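Local structure of uncharacterized protein (Bacteroides ovatus, 3P02) at residues 11-16 with 134-139; 72-75 with 79-82; 116-121 with 185-190. The protein is of unknown function but probably pairs an immunoglobulin-like E-set domain with a C-terminal beta-sheet domain of the BT_3044-like family. All blocks are in the same frame, centred on the assembly; numbering follows the deposited sequence.

Contact 1 (11-16 with 134-139)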
ATOM      1  N   GLN A  11     -22.344  20.341 -16.676  0.50 39.46           N
ATOM      2  CA  GLN A  11     -21.596  21.358 -17.424  0.50 37.33           C
ATOM      3  C   GLN A  11     -20.467  21.853 -16.503  0.50 35.77           C
ATOM      4  O   GLN A  11     -19.663  22.705 -16.879  0.50 34.94           O
ATOM      5  CB  GLN A  11     -22.479  22.497 -17.984  0.50 39.08           C
ATOM      6  CG  GLN A  11     -23.378  23.233 -16.985  0.50 45.29           C
ATOM      7  CD  GLN A  11     -22.757  24.417 -16.273  0.50 52.61           C
ATOM      8  OE1 GLN A  11     -21.706  24.955 -16.655  0.50 47.81           O
ATOM      9  NE2 GLN A  11     -23.439  24.885 -15.234  0.50 35.80           N
ATOM     10  N   LEU A  12     -20.414  21.273 -15.295  1.00 28.62           N
ATOM     11  CA  LEU A  12     -19.420  21.547 -14.277  1.00 25.88           C
ATOM     12  C   LEU A  12     -18.290  20.527 -14.349  1.00 26.07           C
ATOM     13  O   LEU A  12     -18.303  19.614 -15.184  1.00 27.00           O
ATOM     14  CB  LEU A  12     -20.054  21.605 -12.879  1.00 25.66           C
ATOM     15  CG  LEU A  12     -21.171  22.680 -12.700  1.00 31.33           C
ATOM     16  CD1 LEU A  12     -21.833  22.554 -11.340  1.00 32.24           C
ATOM     17  CD2 LEU A  12     -20.635  24.101 -12.900  1.00 33.03           C
ATOM     18  N   ILE A  13     -17.289  20.725 -13.506  1.00 19.58           N
ATOM     19  CA  ILE A  13     -16.054  19.950 -13.576  1.00 17.16           C
ATOM     20  C   ILE A  13     -16.005  18.857 -12.523  1.00 18.17           C
ATOM     21  O   ILE A  13     -16.514  19.029 -11.424  1.00 16.47           O
ATOM     22  CB  ILE A  13     -14.902  20.958 -13.463  1.00 19.40           C
ATOM     23  CG1 ILE A  13     -15.007  21.985 -14.642  1.00 20.90           C
ATOM     24  CG2 ILE A  13     -13.528  20.277 -13.439  1.00 18.29           C
ATOM     25  CD1 ILE A  13     -14.363  23.194 -14.416  1.00 29.36           C
ATOM     26  N   SER A  14     -15.411  17.713 -12.880  1.00 14.69           N
ATOM     27  CA  SER A  14     -15.335  16.583 -11.970  1.00 14.98           C
ATOM     28  C   SER A  14     -14.036  15.834 -12.147  1.00 17.10           C
ATOM     29  O   SER A  14     -13.284  16.120 -13.088  1.00 17.74           O
ATOM     30  CB  SER A  14     -16.499  15.636 -12.238  1.00 18.61           C
ATOM     31  OG  SER A  14     -16.430  15.128 -13.558  1.00 23.13           O
ATOM     32  N   PHE A  15     -13.809  14.831 -11.289  1.00 13.60           N
ATOM     33  CA  PHE A  15     -12.666  13.948 -11.440  1.00 12.24           C
ATOM     34  C   PHE A  15     -13.088  12.659 -12.114  1.00 18.26           C
ATOM     35  O   PHE A  15     -14.227  12.202 -11.937  1.00 17.53           O
ATOM     36  CB  PHE A  15     -12.014  13.619 -10.095  1.00 12.83           C
ATOM     37  CG  PHE A  15     -11.296  14.760  -9.447  1.00 13.16           C
ATOM     38  CD1 PHE A  15     -10.242  15.406 -10.100  1.00 15.96           C
ATOM     39  CD2 PHE A  15     -11.670  15.206  -8.179  1.00 13.29           C
ATOM     40  CE1 PHE A  15      -9.559  16.461  -9.484  1.00 16.45           C
ATOM     41  CE2 PHE A  15     -10.953  16.229  -7.547  1.00 14.39           C
ATOM     42  CZ  PHE A  15      -9.910  16.854  -8.205  1.00 14.22           C
ATOM     43  N   LYS A  16     -12.136  12.048 -12.843  1.00 16.79           N
ATOM     44  CA  LYS A  16     -12.399  10.826 -13.575  1.00 20.00           C
ATOM     45  C   LYS A  16     -11.469   9.774 -13.092  1.00 25.72           C
ATOM     46  O   LYS A  16     -10.306   9.695 -13.520  1.00 23.75           O
ATOM     47  CB  LYS A  16     -12.243  11.046 -15.095  1.00 24.47           C
ATOM     48  N   GLY A 134     -21.720  28.080  -5.940  1.00 33.95           N
ATOM     49  CA  GLY A 134     -22.367  27.250  -4.923  1.00 31.77           C
ATOM     50  C   GLY A 134     -22.931  25.927  -5.422  1.00 30.09           C
ATOM     51  O   GLY A 134     -23.232  25.040  -4.617  1.00 29.14           O
ATOM     52  N   THR A 135     -23.048  25.761  -6.751  1.00 23.43           N
ATOM     53  CA  THR A 135     -23.567  24.535  -7.369  1.00 22.32           C
ATOM     54  C   THR A 135     -22.630  23.327  -7.112  1.00 21.88           C
ATOM     55  O   THR A 135     -23.064  22.184  -7.232  1.00 21.20           O
ATOM     56  CB  THR A 135     -23.811  24.737  -8.864  1.00 37.19           C
ATOM     57  OG1 THR A 135     -22.597  25.190  -9.455  1.00 40.97           O
ATOM     58  CG2 THR A 135     -24.935  25.728  -9.151  1.00 36.73           C
ATOM     59  N   TYR A 136     -21.363  23.578  -6.704  1.00 17.64           N
ATOM     60  CA  TYR A 136     -20.412  22.506  -6.378  1.00 15.52           C
ATOM     61  C   TYR A 136     -20.697  21.891  -5.003  1.00 18.25           C
ATOM     62  O   TYR A 136     -20.121  20.858  -4.676  1.00 18.75           O
ATOM     63  CB  TYR A 136     -18.962  23.006  -6.465  1.00 16.65           C
ATOM     64  CG  TYR A 136     -18.464  23.025  -7.893  1.00 17.16           C
ATOM     65  CD1 TYR A 136     -18.629  24.153  -8.697  1.00 18.79           C
ATOM     66  CD2 TYR A 136     -17.827  21.914  -8.444  1.00 17.45           C
ATOM     67  CE1 TYR A 136     -18.212  24.158 -10.029  1.00 20.21           C
ATOM     68  CE2 TYR A 136     -17.388  21.913  -9.772  1.00 17.84           C
ATOM     69  CZ  TYR A 136     -17.569  23.047 -10.555  1.00 21.40           C
ATOM     70  OH  TYR A 136     -17.166  23.038 -11.871  1.00 22.44           O
ATOM     71  N   ALA A 137     -21.619  22.482  -4.232  1.00 16.54           N
ATOM     72  CA  ALA A 137     -21.971  21.927  -2.916  1.00 17.08           C
ATOM     73  C   ALA A 137     -23.232  21.055  -3.025  1.00 20.29           C
ATOM     74  O   ALA A 137     -23.708  20.553  -2.009  1.00 20.64           O
ATOM     75  CB  ALA A 137     -22.212  23.074  -1.928  1.00 18.92           C
ATOM     76  N   VAL A 138     -23.802  20.921  -4.236  1.00 17.11           N
ATOM     77  CA  VAL A 138     -25.053  20.155  -4.460  1.00 16.95           C
ATOM     78  C   VAL A 138     -24.703  18.818  -5.085  1.00 19.02           C
ATOM     79  O   VAL A 138     -24.048  18.798  -6.122  1.00 19.66           O
ATOM     80  CB  VAL A 138     -26.060  20.914  -5.354  1.00 22.80           C
ATOM     81  CG1 VAL A 138     -27.366  20.118  -5.522  1.00 22.96           C
ATOM     82  CG2 VAL A 138     -26.339  22.310  -4.807  1.00 23.12           C
ATOM     83  N   ASN A 139     -25.146  17.702  -4.470  1.00 15.39           N
ATOM     84  CA  ASN A 139     -24.894  16.346  -4.979  1.00 15.15           C
ATOM     85  C   ASN A 139     -23.414  16.151  -5.327  1.00 18.00           C
ATOM     86  O   ASN A 139     -23.117  15.676  -6.421  1.00 17.70           O
ATOM     87  CB  ASN A 139     -25.783  16.077  -6.222  1.00 15.95           C
ATOM     88  CG  ASN A 139     -27.222  15.898  -5.836  1.00 23.99           C
ATOM     89  OD1 ASN A 139     -27.496  15.548  -4.711  1.00 17.23           O
ATOM     90  ND2 ASN A 139     -28.150  16.091  -6.754  1.00 18.88           N
TER

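Contact 2 (72-75 with 79-82)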
ATOM      1  N   GLU A  72     -18.756   5.304   6.971  1.00 12.18           N
ATOM      2  CA  GLU A  72     -19.621   4.600   6.034  1.00 12.27           C
ATOM      3  C   GLU A  72     -19.009   3.255   5.603  1.00 16.39           C
ATOM      4  O   GLU A  72     -19.752   2.300   5.403  1.00 18.17           O
ATOM      5  CB  GLU A  72     -19.965   5.488   4.824  1.00 12.90           C
ATOM      6  CG  GLU A  72     -20.813   6.681   5.257  1.00 12.11           C
ATOM      7  CD  GLU A  72     -21.313   7.578   4.136  1.00 16.05           C
ATOM      8  OE1 GLU A  72     -20.894   7.370   2.975  1.00 18.29           O
ATOM      9  OE2 GLU A  72     -22.042   8.549   4.441  1.00 16.68           O
ATOM     10  N   LYS A  73     -17.680   3.175   5.455  1.00 12.50           N
ATOM     11  CA  LYS A  73     -17.041   1.925   5.034  0.50 12.56           C
ATOM     12  C   LYS A  73     -16.714   1.007   6.194  1.00 17.54           C
ATOM     13  O   LYS A  73     -16.789  -0.214   6.035  1.00 20.66           O
ATOM     14  CB  LYS A  73     -15.748   2.194   4.236  0.50 15.71           C
ATOM     15  CG  LYS A  73     -15.975   2.798   2.851  0.50 30.24           C
ATOM     16  CD  LYS A  73     -16.450   1.766   1.818  0.50 43.17           C
ATOM     17  CE  LYS A  73     -16.930   2.425   0.543  0.50 54.36           C
ATOM     18  NZ  LYS A  73     -17.604   1.456  -0.361  0.50 61.94           N
ATOM     19  N   PHE A  74     -16.324   1.564   7.348  1.00 13.97           N
ATOM     20  CA  PHE A  74     -15.855   0.705   8.446  1.00 13.43           C
ATOM     21  C   PHE A  74     -16.632   0.746   9.738  1.00 19.66           C
ATOM     22  O   PHE A  74     -16.285  -0.006  10.658  1.00 19.06           O
ATOM     23  CB  PHE A  74     -14.391   1.104   8.768  1.00 13.73           C
ATOM     24  CG  PHE A  74     -13.477   1.130   7.564  1.00 13.13           C
ATOM     25  CD1 PHE A  74     -13.204  -0.035   6.853  1.00 13.69           C
ATOM     26  CD2 PHE A  74     -12.865   2.319   7.153  1.00 13.36           C
ATOM     27  CE1 PHE A  74     -12.354  -0.020   5.747  1.00 13.90           C
ATOM     28  CE2 PHE A  74     -12.029   2.342   6.033  1.00 15.68           C
ATOM     29  CZ  PHE A  74     -11.763   1.167   5.342  1.00 14.77           C
ATOM     30  N   GLY A  75     -17.657   1.586   9.828  1.00 16.45           N
ATOM     31  CA  GLY A  75     -18.409   1.710  11.073  1.00 17.00           C
ATOM     32  C   GLY A  75     -17.536   2.152  12.237  1.00 18.89           C
ATOM     33  O   GLY A  75     -16.566   2.898  12.049  1.00 16.17           O
ATOM     34  N   GLU A  79      -9.496   1.557  14.055  1.00 15.85           N
ATOM     35  CA  GLU A  79      -8.235   0.942  13.673  1.00 14.67           C
ATOM     36  C   GLU A  79      -8.136   0.707  12.154  1.00 14.56           C
ATOM     37  O   GLU A  79      -7.021   0.542  11.634  1.00 15.75           O
ATOM     38  CB  GLU A  79      -8.016  -0.392  14.427  1.00 15.53           C
ATOM     39  CG  GLU A  79      -8.963  -1.517  14.007  1.00 14.57           C
ATOM     40  CD  GLU A  79     -10.327  -1.582  14.671  1.00 16.03           C
ATOM     41  OE1 GLU A  79     -10.792  -0.559  15.234  1.00 16.65           O
ATOM     42  OE2 GLU A  79     -10.952  -2.667  14.606  1.00 17.36           O
ATOM     43  N   LEU A  80      -9.302   0.673  11.449  1.00 11.31           N
ATOM     44  CA  LEU A  80      -9.347   0.446   9.999  1.00 10.59           C
ATOM     45  C   LEU A  80      -9.354   1.750   9.187  1.00 14.22           C
ATOM     46  O   LEU A  80      -9.319   1.715   7.958  1.00 12.61           O
ATOM     47  CB  LEU A  80     -10.649  -0.303   9.662  1.00 10.72           C
ATOM     48  CG  LEU A  80     -10.923  -1.660  10.354  1.00 13.60           C
ATOM     49  CD1 LEU A  80     -12.141  -2.322   9.691  1.00 13.94           C
ATOM     50  CD2 LEU A  80      -9.717  -2.597  10.232  1.00 14.65           C
ATOM     51  N   TYR A  81      -9.475   2.880   9.874  1.00 10.40           N
ATOM     52  CA  TYR A  81      -9.672   4.165   9.187  1.00 10.04           C
ATOM     53  C   TYR A  81      -8.470   4.639   8.409  1.00 11.20           C
ATOM     54  O   TYR A  81      -7.310   4.473   8.829  1.00 12.32           O
ATOM     55  CB  TYR A  81     -10.027   5.253  10.197  1.00 11.98           C
ATOM     56  CG  TYR A  81     -11.404   5.197  10.829  1.00 12.21           C
ATOM     57  CD1 TYR A  81     -12.260   4.117  10.611  1.00 12.28           C
ATOM     58  CD2 TYR A  81     -11.861   6.236  11.632  1.00 14.60           C
ATOM     59  CE1 TYR A  81     -13.541   4.080  11.179  1.00 12.93           C
ATOM     60  CE2 TYR A  81     -13.110   6.187  12.243  1.00 16.44           C
ATOM     61  CZ  TYR A  81     -13.959   5.121  11.991  1.00 22.27           C
ATOM     62  OH  TYR A  81     -15.209   5.123  12.573  1.00 21.44           O
ATOM     63  N   PHE A  82      -8.779   5.325   7.303  1.00  8.92           N
ATOM     64  CA  PHE A  82      -7.763   6.045   6.546  1.00  9.81           C
ATOM     65  C   PHE A  82      -7.421   7.279   7.352  1.00 13.43           C
ATOM     66  O   PHE A  82      -8.320   7.926   7.922  1.00 14.64           O
ATOM     67  CB  PHE A  82      -8.302   6.487   5.165  1.00 12.51           C
ATOM     68  CG  PHE A  82      -8.610   5.357   4.225  1.00 14.28           C
ATOM     69  CD1 PHE A  82      -7.601   4.743   3.498  1.00 17.47           C
ATOM     70  CD2 PHE A  82      -9.921   4.944   4.021  1.00 15.86           C
ATOM     71  CE1 PHE A  82      -7.893   3.690   2.625  1.00 18.65           C
ATOM     72  CE2 PHE A  82     -10.210   3.897   3.142  1.00 18.39           C
ATOM     73  CZ  PHE A  82      -9.197   3.272   2.460  1.00 16.65           C
TER

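Contact 3 (116-121 with 185-190)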
ATOM      1  N   LEU A 116       7.483   7.553   5.071  1.00 12.82           N
ATOM      2  CA  LEU A 116       6.066   7.333   5.355  1.00 12.84           C
ATOM      3  C   LEU A 116       5.892   6.033   6.120  1.00 14.06           C
ATOM      4  O   LEU A 116       6.498   5.027   5.738  1.00 15.11           O
ATOM      5  CB  LEU A 116       5.250   7.294   4.053  1.00 11.56           C
ATOM      6  CG  LEU A 116       3.721   7.204   4.238  1.00 13.28           C
ATOM      7  CD1 LEU A 116       3.154   8.469   4.895  1.00 12.66           C
ATOM      8  CD2 LEU A 116       3.034   6.956   2.898  1.00 14.53           C
ATOM      9  N   ASP A 117       5.094   6.044   7.197  1.00 11.67           N
ATOM     10  CA  ASP A 117       4.820   4.833   7.998  1.00 10.41           C
ATOM     11  C   ASP A 117       3.835   3.949   7.257  1.00 10.61           C
ATOM     12  O   ASP A 117       2.639   4.215   7.263  1.00 10.18           O
ATOM     13  CB  ASP A 117       4.261   5.225   9.382  1.00 11.73           C
ATOM     14  CG  ASP A 117       3.987   4.056  10.319  1.00 17.35           C
ATOM     15  OD1 ASP A 117       4.114   2.876   9.876  1.00 14.76           O
ATOM     16  OD2 ASP A 117       3.619   4.311  11.476  1.00 24.07           O
ATOM     17  N   ASP A 118       4.313   2.847   6.680  1.00  8.95           N
ATOM     18  CA  ASP A 118       3.460   1.971   5.891  1.00  8.27           C
ATOM     19  C   ASP A 118       2.620   1.021   6.732  1.00 13.02           C
ATOM     20  O   ASP A 118       1.910   0.185   6.166  1.00 14.05           O
ATOM     21  CB  ASP A 118       4.312   1.196   4.857  1.00 10.28           C
ATOM     22  CG  ASP A 118       3.564   0.749   3.604  1.00 13.62           C
ATOM     23  OD1 ASP A 118       2.584   1.435   3.208  1.00 11.77           O
ATOM     24  OD2 ASP A 118       4.005  -0.222   2.971  1.00 14.88           O
ATOM     25  N   SER A 119       2.617   1.175   8.069  1.00  9.22           N
ATOM     26  CA  SER A 119       1.715   0.363   8.887  1.00  9.42           C
ATOM     27  C   SER A 119       0.308   1.026   8.957  1.00 12.83           C
ATOM     28  O   SER A 119      -0.658   0.426   9.453  1.00 11.82           O
ATOM     29  CB  SER A 119       2.265   0.168  10.305  1.00 12.40           C
ATOM     30  OG  SER A 119       2.207   1.378  11.049  1.00 14.67           O
ATOM     31  N   GLN A 120       0.214   2.289   8.481  1.00  9.94           N
ATOM     32  CA  GLN A 120      -1.013   3.076   8.496  1.00  9.88           C
ATOM     33  C   GLN A 120      -1.569   3.224   7.104  1.00 12.65           C
ATOM     34  O   GLN A 120      -0.799   3.180   6.153  1.00 12.10           O
ATOM     35  CB  GLN A 120      -0.722   4.470   9.065  1.00 11.05           C
ATOM     36  CG  GLN A 120       0.037   4.441  10.395  1.00 12.14           C
ATOM     37  CD  GLN A 120      -0.797   3.831  11.486  1.00 22.67           C
ATOM     38  OE1 GLN A 120      -1.835   4.387  11.862  1.00 21.30           O
ATOM     39  NE2 GLN A 120      -0.392   2.636  11.985  1.00 12.49           N
ATOM     40  N   LYS A 121      -2.897   3.385   6.974  1.00 11.33           N
ATOM     41  CA  LYS A 121      -3.531   3.598   5.659  1.00 10.24           C
ATOM     42  C   LYS A 121      -3.686   5.093   5.483  1.00 12.46           C
ATOM     43  O   LYS A 121      -4.423   5.707   6.257  1.00 13.92           O
ATOM     44  CB  LYS A 121      -4.917   2.905   5.562  1.00 13.53           C
ATOM     45  CG  LYS A 121      -4.831   1.389   5.508  1.00 25.10           C
ATOM     46  CD  LYS A 121      -6.145   0.712   5.075  1.00 28.73           C
ATOM     47  CE  LYS A 121      -7.270   1.054   6.014  1.00 22.80           C
ATOM     48  NZ  LYS A 121      -8.414   0.096   5.928  1.00 14.30           N
ATOM     49  N   LEU A 185       4.202  -7.912   2.933  1.00  7.41           N
ATOM     50  CA  LEU A 185       5.471  -7.291   3.298  1.00  7.65           C
ATOM     51  C   LEU A 185       5.310  -5.806   2.980  1.00  9.65           C
ATOM     52  O   LEU A 185       5.123  -5.439   1.814  1.00 10.60           O
ATOM     53  CB  LEU A 185       6.667  -7.936   2.537  1.00  7.93           C
ATOM     54  CG  LEU A 185       7.327  -9.163   3.230  1.00 13.28           C
ATOM     55  CD1 LEU A 185       6.348 -10.127   3.833  1.00 13.85           C
ATOM     56  CD2 LEU A 185       8.389  -9.842   2.341  1.00 11.55           C
ATOM     57  N   ASN A 186       5.273  -4.990   4.032  1.00  8.12           N
ATOM     58  CA  ASN A 186       5.098  -3.536   3.969  0.50  7.75           C
ATOM     59  C   ASN A 186       6.446  -2.877   3.789  1.00 11.29           C
ATOM     60  O   ASN A 186       7.455  -3.443   4.187  1.00 10.63           O
ATOM     61  CB  ASN A 186       4.419  -3.074   5.232  0.50  8.13           C
ATOM     62  CG  ASN A 186       3.182  -3.893   5.508  0.50 16.30           C
ATOM     63  OD1 ASN A 186       2.228  -3.860   4.741  0.50 15.55           O
ATOM     64  ND2 ASN A 186       3.254  -4.798   6.482  0.50 12.49           N
ATOM     65  N   VAL A 187       6.469  -1.686   3.203  1.00  8.88           N
ATOM     66  CA  VAL A 187       7.709  -1.011   2.850  1.00  7.57           C
ATOM     67  C   VAL A 187       8.253  -0.057   3.911  1.00 12.16           C
ATOM     68  O   VAL A 187       7.518   0.788   4.415  1.00 10.98           O
ATOM     69  CB  VAL A 187       7.463  -0.240   1.504  1.00  9.92           C
ATOM     70  CG1 VAL A 187       8.666   0.646   1.135  1.00  9.28           C
ATOM     71  CG2 VAL A 187       7.136  -1.205   0.362  1.00 11.14           C
ATOM     72  N   VAL A 188       9.587  -0.115   4.150  1.00  9.15           N
ATOM     73  CA  VAL A 188      10.289   0.856   4.985  1.00  9.26           C
ATOM     74  C   VAL A 188      11.234   1.657   4.046  1.00 11.80           C
ATOM     75  O   VAL A 188      11.198   2.889   4.017  1.00 12.79           O
ATOM     76  CB  VAL A 188      11.048   0.188   6.164  1.00 11.51           C
ATOM     77  CG1 VAL A 188      11.647   1.244   7.093  1.00 12.79           C
ATOM     78  CG2 VAL A 188      10.114  -0.755   6.962  1.00 11.00           C
ATOM     79  N   THR A 189      12.120   0.940   3.322  1.00  8.27           N
ATOM     80  CA  THR A 189      13.047   1.554   2.357  1.00  7.81           C
ATOM     81  C   THR A 189      13.012   0.720   1.072  1.00 11.19           C
ATOM     82  O   THR A 189      12.113  -0.116   0.910  1.00 11.65           O
ATOM     83  CB  THR A 189      14.481   1.633   2.940  1.00 13.03           C
ATOM     84  OG1 THR A 189      14.995   0.304   3.069  1.00 12.73           O
ATOM     85  CG2 THR A 189      14.568   2.368   4.279  1.00 13.56           C
ATOM     86  N   ASP A 190      14.012   0.875   0.193  1.00 10.26           N
ATOM     87  CA  ASP A 190      14.031   0.026  -0.996  1.00  9.91           C
ATOM     88  C   ASP A 190      14.445  -1.431  -0.650  1.00 12.05           C
ATOM     89  O   ASP A 190      14.171  -2.322  -1.450  1.00 12.34           O
ATOM     90  CB  ASP A 190      14.958   0.599  -2.088  1.00 12.04           C
ATOM     91  CG  ASP A 190      16.432   0.748  -1.710  1.00 19.02           C
ATOM     92  OD1 ASP A 190      16.748   0.693  -0.509  1.00 20.06           O
ATOM     93  OD2 ASP A 190      17.241   1.059  -2.602  1.00 25.42           O
TER
HETATM   94  O   HOH W   1       9.547   4.653   5.242  1.00 20.82           O
HETATM   95  O   HOH W   2       7.144   2.095   6.786  1.00 13.10           O

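Contact 1 (11-16 with 134-139)
Ile-13 meets Tyr-136 through a nearly straight hydrogen bond: the backbone N of Ile-13 donates to the phenol OH of Tyr-136 at 2.8 Å, with an N-H...O angle of 161°. Right beside it, the Ile-13 carbonyl O lies 3.4 Å from Tyr-136 CE2, at the ring edge, and CB of Ile-13 packs against the same OH. CB of Leu-12 packs 3.7 Å from Tyr-136 CZ at the hydroxyl end, while its CD1 lies over one face of the ring, offset to the rim. That methyl also reaches Thr-135, with CD1 of Leu-12 3.3 Å from OG1, a hydroxyl whose polar partner is OD1 of Asn-133. Tyr-136 belongs to a short 3-10 turn, 134-137, closed by Ala-137 N bonding to Gly-134 O at 3.0 Å, and its CG runs anti to the carbonyl carbon (chi1 -81°), which sends the ring across to strand 13-15. In this probable E-set sandwich, 13-15 is an edge strand of a four-stranded antiparallel sheet, beside 36-45, and the turn belongs to the connection between strands 122-130 and 146-154 of the other sheet. Further out, Glu-130 OE1 is the second partner of the Tyr-136 hydroxyl, Arg-145 NH1 holds the Ile-13 carbonyl, and Lys-127 NZ bonds to the Tyr-136 carbonyl. Helix 6-9 backs Thr-135 through Gln-8 and Phe-9.

Contact 2 (72-75 with 79-82)
Phe-74 points at Leu-80, Tyr-81 and Phe-82, and each part of its side chain meets something different. CB lies 3.9 Å from Tyr-81 CE1, at the edge of the tyrosine ring. From CG onward the ring face lies against Leu-80: CB of Leu-80 is 4.0 Å from the Phe-74 centroid, a CH-pi contact, and Leu-80 CD1 touches Phe-74 CD1. On the same face, Leu-80 O comes within 3.4 Å of Phe-74 CE2; the opposite face has Lys-73 CB over its centre. Phe-74 ends helix 65-74, and Gly-75, with a positive phi of 60°, takes the chain out of the helix before the 3-10 segment that ends at Leu-80 brings it back, all within the connection from strand 55-61 to strand 83-84 of the probable E-set domain. That return is fastened by Tyr-81 OH, which donates to Gly-75 O at 2.7 Å, tilted 23° from the carbonyl plane. At the far end of the ring, Phe-74 CE2 meets Phe-82 CE2 at 3.8 Å, the two ring planes inclined at 49°. Cutting Phe-74 back to an alanine is likely to open a gap between the helix end and Leu-80 and to leave the Phe-82 ring without this neighbour. Trp-22 also meets the Phe-74 ring.

Contact 3 (116-121 with 185-190)
A single water, water 2, is gripped from both segments: it accepts from the backbone N of Asp-118 at 2.9 Å and donates to Val-187 O at 2.7 Å. The carboxylate of Asp-118 makes the direct link alongside, its OD2 accepting the Val-187 N-H at 2.9 Å in a nearly straight bond (168°) that uses the anti lone pair. A chi1 of -154° swings the Asp-118 carboxylate roughly opposite the backbone N and out to the strand, where OD2 also lies 3.6 Å from Asn-186 CA. Val-187 thus has both backbone polar atoms served, the N-H by a carboxylate and the C=O by a water. A second bridge runs through water 1, which donates to both Leu-116 O and Val-188 O. Residues 117-120 form a type I turn, and Asp-117 OD1 makes an Asx turn within it, taking Ser-119 N at 2.9 Å and Ser-119 OG at 2.7 Å, both from the same face of the carboxylate plane. The contact is an interdomain junction: this turn of the DUF4973 region, just before strand 122-130, abuts the end of strand 182-187 in the BT_3044-like C-terminal region, which pairs with 159-162 and 192-196; Leu-153 of strand 146-154 touches both Asp-118 and Val-187.

Overall arrangement
The three contacts are strung along the elongated chain. Contact 1 lies toward one end of the probable N-terminal E-set domain, contact 2 is about 26 Å away centre to centre, and contact 3, nearer the centre of the chain, is about 19 Å from contact 2 and about 35 Å from contact 1, again between centres. In sequence, contact 2 is nested in the loop closed by contact 1, whereas contacts 1 and 3 interleave. Strand 122-130 runs from the turn of contact 3 toward the loop of contact 1. Contacts 2 and 3 touch through Lys-121, whose NZ makes a weak hydrogen bond to Leu-80 O. Contacts 1 and 2 are internal to the N-terminal half; contact 3 joins it to the ten-stranded C-terminal sheet.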